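Local coordinates for hypothetical protein Ta0108 (Thermoplasma acidophilum, PDB 1RLK), which probably hydrolyses peptidyl-tRNAs that drop off the ribosome during protein synthesis, releasing the peptide from the tRNA, at residues 7-12 against 53-58; 62-67 against 95-100. One frame throughout, in Å; residues are numbered along the deposited sequence.

Contact 1 (7-12 against 53-58)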
loop_
_atom_site.group_PDB
_atom_site.type_symbol
_atom_site.label_atom_id
_atom_site.label_comp_id
_atom_site.label_asym_id
_atom_site.label_seq_id
_atom_site.Cartn_x
_atom_site.Cartn_y
_atom_site.Cartn_z
ATOM N N ILE A 7 3.888 -0.953 0.082
ATOM C CA ILE A 7 2.902 -0.923 -0.978
ATOM C C ILE A 7 3.082 -2.140 -1.843
ATOM O O ILE A 7 4.174 -2.396 -2.332
ATOM C CB ILE A 7 3.011 0.366 -1.835
ATOM C CG1 ILE A 7 2.983 1.599 -0.944
ATOM C CG2 ILE A 7 1.866 0.416 -2.838
ATOM C CD1 ILE A 7 4.352 2.142 -0.610
ATOM N N ALA A 8 2.006 -2.897 -2.023
ATOM C CA ALA A 8 2.018 -4.107 -2.822
ATOM C C ALA A 8 1.305 -3.832 -4.134
ATOM O O ALA A 8 0.151 -3.406 -4.128
ATOM C CB ALA A 8 1.342 -5.248 -2.064
ATOM N N VAL A 9 2.000 -4.109 -5.238
ATOM C CA VAL A 9 1.621 -3.722 -6.583
ATOM C C VAL A 9 1.288 -4.965 -7.391
ATOM O O VAL A 9 2.044 -5.925 -7.372
ATOM C CB VAL A 9 2.784 -2.983 -7.250
ATOM C CG1 VAL A 9 2.435 -2.566 -8.681
ATOM C CG2 VAL A 9 3.183 -1.792 -6.406
ATOM N N ARG A 10 0.154 -4.952 -8.093
ATOM C CA ARG A 10 -0.211 -6.025 -9.035
ATOM C C ARG A 10 0.701 -6.051 -10.250
ATOM O O ARG A 10 0.932 -5.007 -10.869
ATOM C CB ARG A 10 -1.665 -5.872 -9.522
ATOM C CG ARG A 10 -2.698 -6.268 -8.503
ATOM C CD ARG A 10 -4.151 -6.091 -8.987
ATOM N NE ARG A 10 -4.450 -6.914 -10.163
ATOM C CZ ARG A 10 -5.638 -6.956 -10.771
ATOM N NH1 ARG A 10 -6.646 -6.210 -10.353
ATOM N NH2 ARG A 10 -5.826 -7.747 -11.811
ATOM N N LYS A 11 1.194 -7.244 -10.602
ATOM C CA LYS A 11 2.094 -7.419 -11.745
ATOM C C LYS A 11 1.354 -7.887 -13.003
ATOM O O LYS A 11 1.893 -7.812 -14.095
ATOM C CB LYS A 11 3.249 -8.383 -11.405
ATOM C CG LYS A 11 2.831 -9.821 -11.050
ATOM C CD LYS A 11 3.978 -10.857 -11.186
ATOM C CE LYS A 11 4.948 -10.805 -10.016
ATOM N NZ LYS A 11 5.038 -12.100 -9.261
ATOM N N ASP A 12 0.119 -8.363 -12.843
ATOM C CA ASP A 12 -0.688 -8.862 -13.970
ATOM C C ASP A 12 -1.432 -7.791 -14.786
ATOM O O ASP A 12 -2.189 -8.126 -15.700
ATOM C CB ASP A 12 -1.701 -9.916 -13.474
ATOM C CG ASP A 12 -2.715 -9.353 -12.488
ATOM O OD1 ASP A 12 -2.464 -8.281 -11.910
ATOM O OD2 ASP A 12 -3.794 -9.920 -12.204
ATOM N N LYS A 53 9.788 3.264 2.670
ATOM C CA LYS A 53 8.766 2.481 1.991
ATOM C C LYS A 53 9.380 1.240 1.384
ATOM O O LYS A 53 10.500 1.284 0.851
ATOM C CB LYS A 53 8.125 3.325 0.881
ATOM C CG LYS A 53 7.321 4.485 1.410
ATOM C CD LYS A 53 6.880 5.420 0.305
ATOM C CE LYS A 53 6.282 6.680 0.847
ATOM N NZ LYS A 53 7.246 7.536 1.607
ATOM N N ILE A 54 8.649 0.137 1.477
ATOM C CA ILE A 54 8.990 -1.123 0.836
ATOM C C ILE A 54 7.935 -1.346 -0.256
ATOM O O ILE A 54 6.744 -1.244 0.028
ATOM C CB ILE A 54 8.925 -2.258 1.868
ATOM C CG1 ILE A 54 9.978 -2.055 2.975
ATOM C CG2 ILE A 54 9.093 -3.616 1.205
ATOM C CD1 ILE A 54 9.709 -2.877 4.194
ATOM N N VAL A 55 8.353 -1.615 -1.485
ATOM C CA VAL A 55 7.424 -1.888 -2.582
ATOM C C VAL A 55 7.613 -3.327 -3.054
ATOM O O VAL A 55 8.689 -3.708 -3.512
ATOM C CB VAL A 55 7.636 -0.908 -3.765
ATOM C CG1 VAL A 55 6.599 -1.118 -4.836
ATOM C CG2 VAL A 55 7.635 0.533 -3.253
ATOM N N VAL A 56 6.563 -4.124 -2.899
ATOM C CA VAL A 56 6.555 -5.504 -3.348
ATOM C C VAL A 56 5.588 -5.655 -4.502
ATOM O O VAL A 56 4.731 -4.789 -4.751
ATOM C CB VAL A 56 6.183 -6.468 -2.200
ATOM C CG1 VAL A 56 7.234 -6.419 -1.106
ATOM C CG2 VAL A 56 4.762 -6.172 -1.608
ATOM N N LYS A 57 5.726 -6.759 -5.218
ATOM C CA LYS A 57 4.815 -7.093 -6.283
ATOM C C LYS A 57 4.045 -8.366 -5.931
ATOM O O LYS A 57 4.554 -9.229 -5.219
ATOM C CB LYS A 57 5.534 -7.185 -7.622
ATOM C CG LYS A 57 6.565 -8.289 -7.769
ATOM C CD LYS A 57 7.279 -8.181 -9.118
ATOM C CE LYS A 57 8.626 -8.914 -9.120
ATOM N NZ LYS A 57 8.945 -9.479 -10.454
ATOM N N VAL A 58 2.792 -8.428 -6.379
ATOM C CA VAL A 58 1.916 -9.567 -6.129
ATOM C C VAL A 58 1.340 -10.031 -7.464
ATOM O O VAL A 58 1.304 -9.282 -8.440
ATOM C CB VAL A 58 0.819 -9.256 -5.057
ATOM C CG1 VAL A 58 1.464 -8.838 -3.780
ATOM C CG2 VAL A 58 -0.183 -8.201 -5.525
#

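Contact 2 (62-67 against 95-100)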
loop_
_atom_site.group_PDB
_atom_site.type_symbol
_atom_site.label_atom_id
_atom_site.label_comp_id
_atom_site.label_asym_id
_atom_site.label_seq_id
_atom_site.Cartn_x
_atom_site.Cartn_y
_atom_site.Cartn_z
ATOM N N ASP A 62 -6.394 -11.489 -6.090
ATOM C CA ASP A 62 -6.545 -12.315 -4.890
ATOM C C ASP A 62 -5.483 -12.015 -3.836
ATOM O O ASP A 62 -5.786 -11.939 -2.643
ATOM C CB ASP A 62 -6.536 -13.804 -5.258
ATOM C CG ASP A 62 -7.848 -14.252 -5.885
ATOM O OD1 ASP A 62 -8.921 -13.981 -5.281
ATOM O OD2 ASP A 62 -7.899 -14.863 -6.985
ATOM N N GLU A 63 -4.246 -11.808 -4.259
ATOM C CA GLU A 63 -3.183 -11.491 -3.295
ATOM C C GLU A 63 -3.427 -10.137 -2.651
ATOM O O GLU A 63 -3.285 -9.997 -1.451
ATOM C CB GLU A 63 -1.794 -11.502 -3.946
ATOM C CG GLU A 63 -1.413 -12.784 -4.677
ATOM C CD GLU A 63 -1.392 -14.005 -3.782
ATOM O OE1 GLU A 63 -1.192 -13.862 -2.556
ATOM O OE2 GLU A 63 -1.581 -15.123 -4.326
ATOM N N ILE A 64 -3.793 -9.139 -3.453
ATOM C CA ILE A 64 -4.223 -7.837 -2.907
ATOM C C ILE A 64 -5.281 -8.005 -1.809
ATOM O O ILE A 64 -5.182 -7.413 -0.740
ATOM C CB ILE A 64 -4.791 -6.930 -4.035
ATOM C CG1 ILE A 64 -3.722 -6.608 -5.077
ATOM C CG2 ILE A 64 -5.365 -5.633 -3.466
ATOM C CD1 ILE A 64 -2.617 -5.689 -4.569
ATOM N N MET A 65 -6.291 -8.830 -2.071
ATOM C CA MET A 65 -7.410 -8.978 -1.135
ATOM C C MET A 65 -7.019 -9.780 0.120
ATOM O O MET A 65 -7.553 -9.564 1.219
ATOM C CB MET A 65 -8.602 -9.618 -1.863
ATOM C CG MET A 65 -9.131 -8.781 -3.040
ATOM S SD MET A 65 -9.384 -7.038 -2.610
ATOM C CE MET A 65 -10.500 -7.162 -1.331
ATOM N N GLU A 66 -6.040 -10.664 -0.026
ATOM C CA GLU A 66 -5.506 -11.407 1.110
ATOM C C GLU A 66 -4.753 -10.480 2.054
ATOM O O GLU A 66 -4.881 -10.578 3.255
ATOM C CB GLU A 66 -4.564 -12.506 0.602
ATOM C CG GLU A 66 -4.015 -13.402 1.689
ATOM C CD GLU A 66 -5.093 -14.252 2.331
ATOM O OE1 GLU A 66 -6.145 -14.495 1.686
ATOM O OE2 GLU A 66 -4.881 -14.680 3.485
ATOM N N ILE A 67 -3.961 -9.576 1.489
ATOM C CA ILE A 67 -3.240 -8.562 2.251
ATOM C C ILE A 67 -4.235 -7.687 3.025
ATOM O O ILE A 67 -4.092 -7.440 4.231
ATOM C CB ILE A 67 -2.367 -7.722 1.262
ATOM C CG1 ILE A 67 -1.172 -8.550 0.789
ATOM C CG2 ILE A 67 -1.848 -6.438 1.904
ATOM C CD1 ILE A 67 -0.473 -7.991 -0.430
ATOM N N THR A 95 -5.160 -1.535 -8.497
ATOM C CA THR A 95 -3.761 -1.608 -8.945
ATOM C C THR A 95 -2.806 -2.033 -7.844
ATOM O O THR A 95 -1.816 -2.698 -8.111
ATOM C CB THR A 95 -3.285 -0.231 -9.492
ATOM O OG1 THR A 95 -3.539 0.822 -8.539
ATOM C CG2 THR A 95 -4.074 0.157 -10.704
ATOM N N CYS A 96 -3.069 -1.608 -6.619
ATOM C CA CYS A 96 -2.161 -1.838 -5.514
ATOM C C CYS A 96 -2.835 -1.603 -4.179
ATOM O O CYS A 96 -3.985 -1.174 -4.125
ATOM C CB CYS A 96 -0.931 -0.934 -5.663
ATOM S SG CYS A 96 -1.284 0.829 -5.525
ATOM N N ILE A 97 -2.140 -1.922 -3.092
ATOM C CA ILE A 97 -2.635 -1.640 -1.752
ATOM C C ILE A 97 -1.505 -1.111 -0.881
ATOM O O ILE A 97 -0.411 -1.677 -0.861
ATOM C CB ILE A 97 -3.305 -2.886 -1.121
ATOM C CG1 ILE A 97 -3.856 -2.562 0.258
ATOM C CG2 ILE A 97 -2.345 -4.063 -1.027
ATOM C CD1 ILE A 97 -4.721 -3.675 0.834
ATOM N N GLY A 98 -1.754 -0.005 -0.196
ATOM C CA GLY A 98 -0.805 0.546 0.759
ATOM C C GLY A 98 -1.092 0.080 2.174
ATOM O O GLY A 98 -2.259 -0.121 2.552
ATOM N N LEU A 99 -0.034 -0.089 2.959
ATOM C CA LEU A 99 -0.135 -0.474 4.366
ATOM C C LEU A 99 0.770 0.385 5.230
ATOM O O LEU A 99 1.957 0.552 4.925
ATOM C CB LEU A 99 0.278 -1.931 4.597
ATOM C CG LEU A 99 -0.102 -3.019 3.619
ATOM C CD1 LEU A 99 0.659 -4.276 3.980
ATOM C CD2 LEU A 99 -1.608 -3.283 3.677
ATOM N N GLY A 100 0.230 0.890 6.332
ATOM C CA GLY A 100 1.024 1.591 7.323
ATOM C C GLY A 100 0.966 3.100 7.173
ATOM O O GLY A 100 0.030 3.617 6.549
#

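Contact 1 (7-12 against 53-58)
Val9 O takes the shortest bond between the two strands, from Val58 N at 2.8 Å, and the same oxygen has a CA-H...O contact from Lys57 CA. The pattern repeats one step back: Val56 N donates to Ile7 O over 3.0 Å while Val55 CA makes a CA-H...O contact with that oxygen. In return, Ile7 N and Val9 N donate to Ile54 O and Val56 O, giving the ladder of a parallel pair whose short axes run 33° apart. Lys11, past the strand end, adds a last rung from its N to Val58 O. Its CG lies between the backbone N and the carbonyl carbon (chi1 62°), tight against Val58 O at 3.1 Å. Farther out, Lys11 CE crosses the Lys57 chain 3.6 Å from CD, and Lys11 NZ reaches Asn59 OD1. On one face of the pair Val9 CG2 meets Val55 CG1 at 3.8 Å; on the other, Ala8 CB rests against Val56 CG2 at 3.6 Å. Arg10 holds Asp12 side-on, NE to OD1 and NH2 to OD2. The pair forms the two strands of a beta-alpha-beta crossover through helices 17-38 and 40-48. Helix 17-38 lies on the face of Ile7 and Val9, helix 61-74 on that of Ala8 and Val58, and strand 94-103 flanks strand 3-10.

Contact 2 (62-67 against 95-100)
Ile64 and Ile67, one helical turn apart, face Ile97 and Leu99, two residues apart on a strand, in the helix-on-sheet packing of an alpha/beta fold. Helix and strand run in nearly the same direction, 18° apart, with their axes 8.7 Å from each other, and the side chains that meet between them are aliphatic. Ile64 and Ile97 slide past each other pointing opposite ways. The CG1 branch of Ile64 lies anti to the carbonyl carbon (chi1 -63°), and its CD1 tip ends 3.9 Å from Ile97 CG2 and 4.0 Å from Cys96 CA. Ile67 passes Ile97 in the same opposed manner, CG2 against CG2 at 3.8 Å, so Ile97 CG2 is shared by both helix residues. An alanine at Ile64 would probably open a gap beside Ile97 CG2 and the Cys96 backbone, and leave Val58 and the Arg10 chain, which Ile64 also touches, less firmly packed. Ile67 also touches Ala8 and Val58, so the helix spans strands 94-103, 3-10 and 53-58. Against Leu99 the geometry changes to a crossing at about a right angle, where Ile67 CG2 touches both leucine methyls, CD2 at 3.6 Å and CD1 at 3.9 Å.

Overall arrangement
Contacts 1 and 2 lie about 8 Å apart, centre to centre, and come in series along the chain: strand 53-58 completes contact 1, and helix 61-74 follows directly to begin contact 2. Both use one four-stranded mixed sheet, ordered 53-58, 3-10, 94-103, 78-82, in which 3-10 and 94-103 are antiparallel neighbours. Probable backbone hydrogen bonds, Ala8 O to Ile97 N and Arg10 N to Thr95 O, tie the two contacts together. Contact 1 lies within the sheet, whereas contact 2 packs a helix over one of its faces. Together they join an edge strand, the two central strands and a covering helix into one PTH2 core.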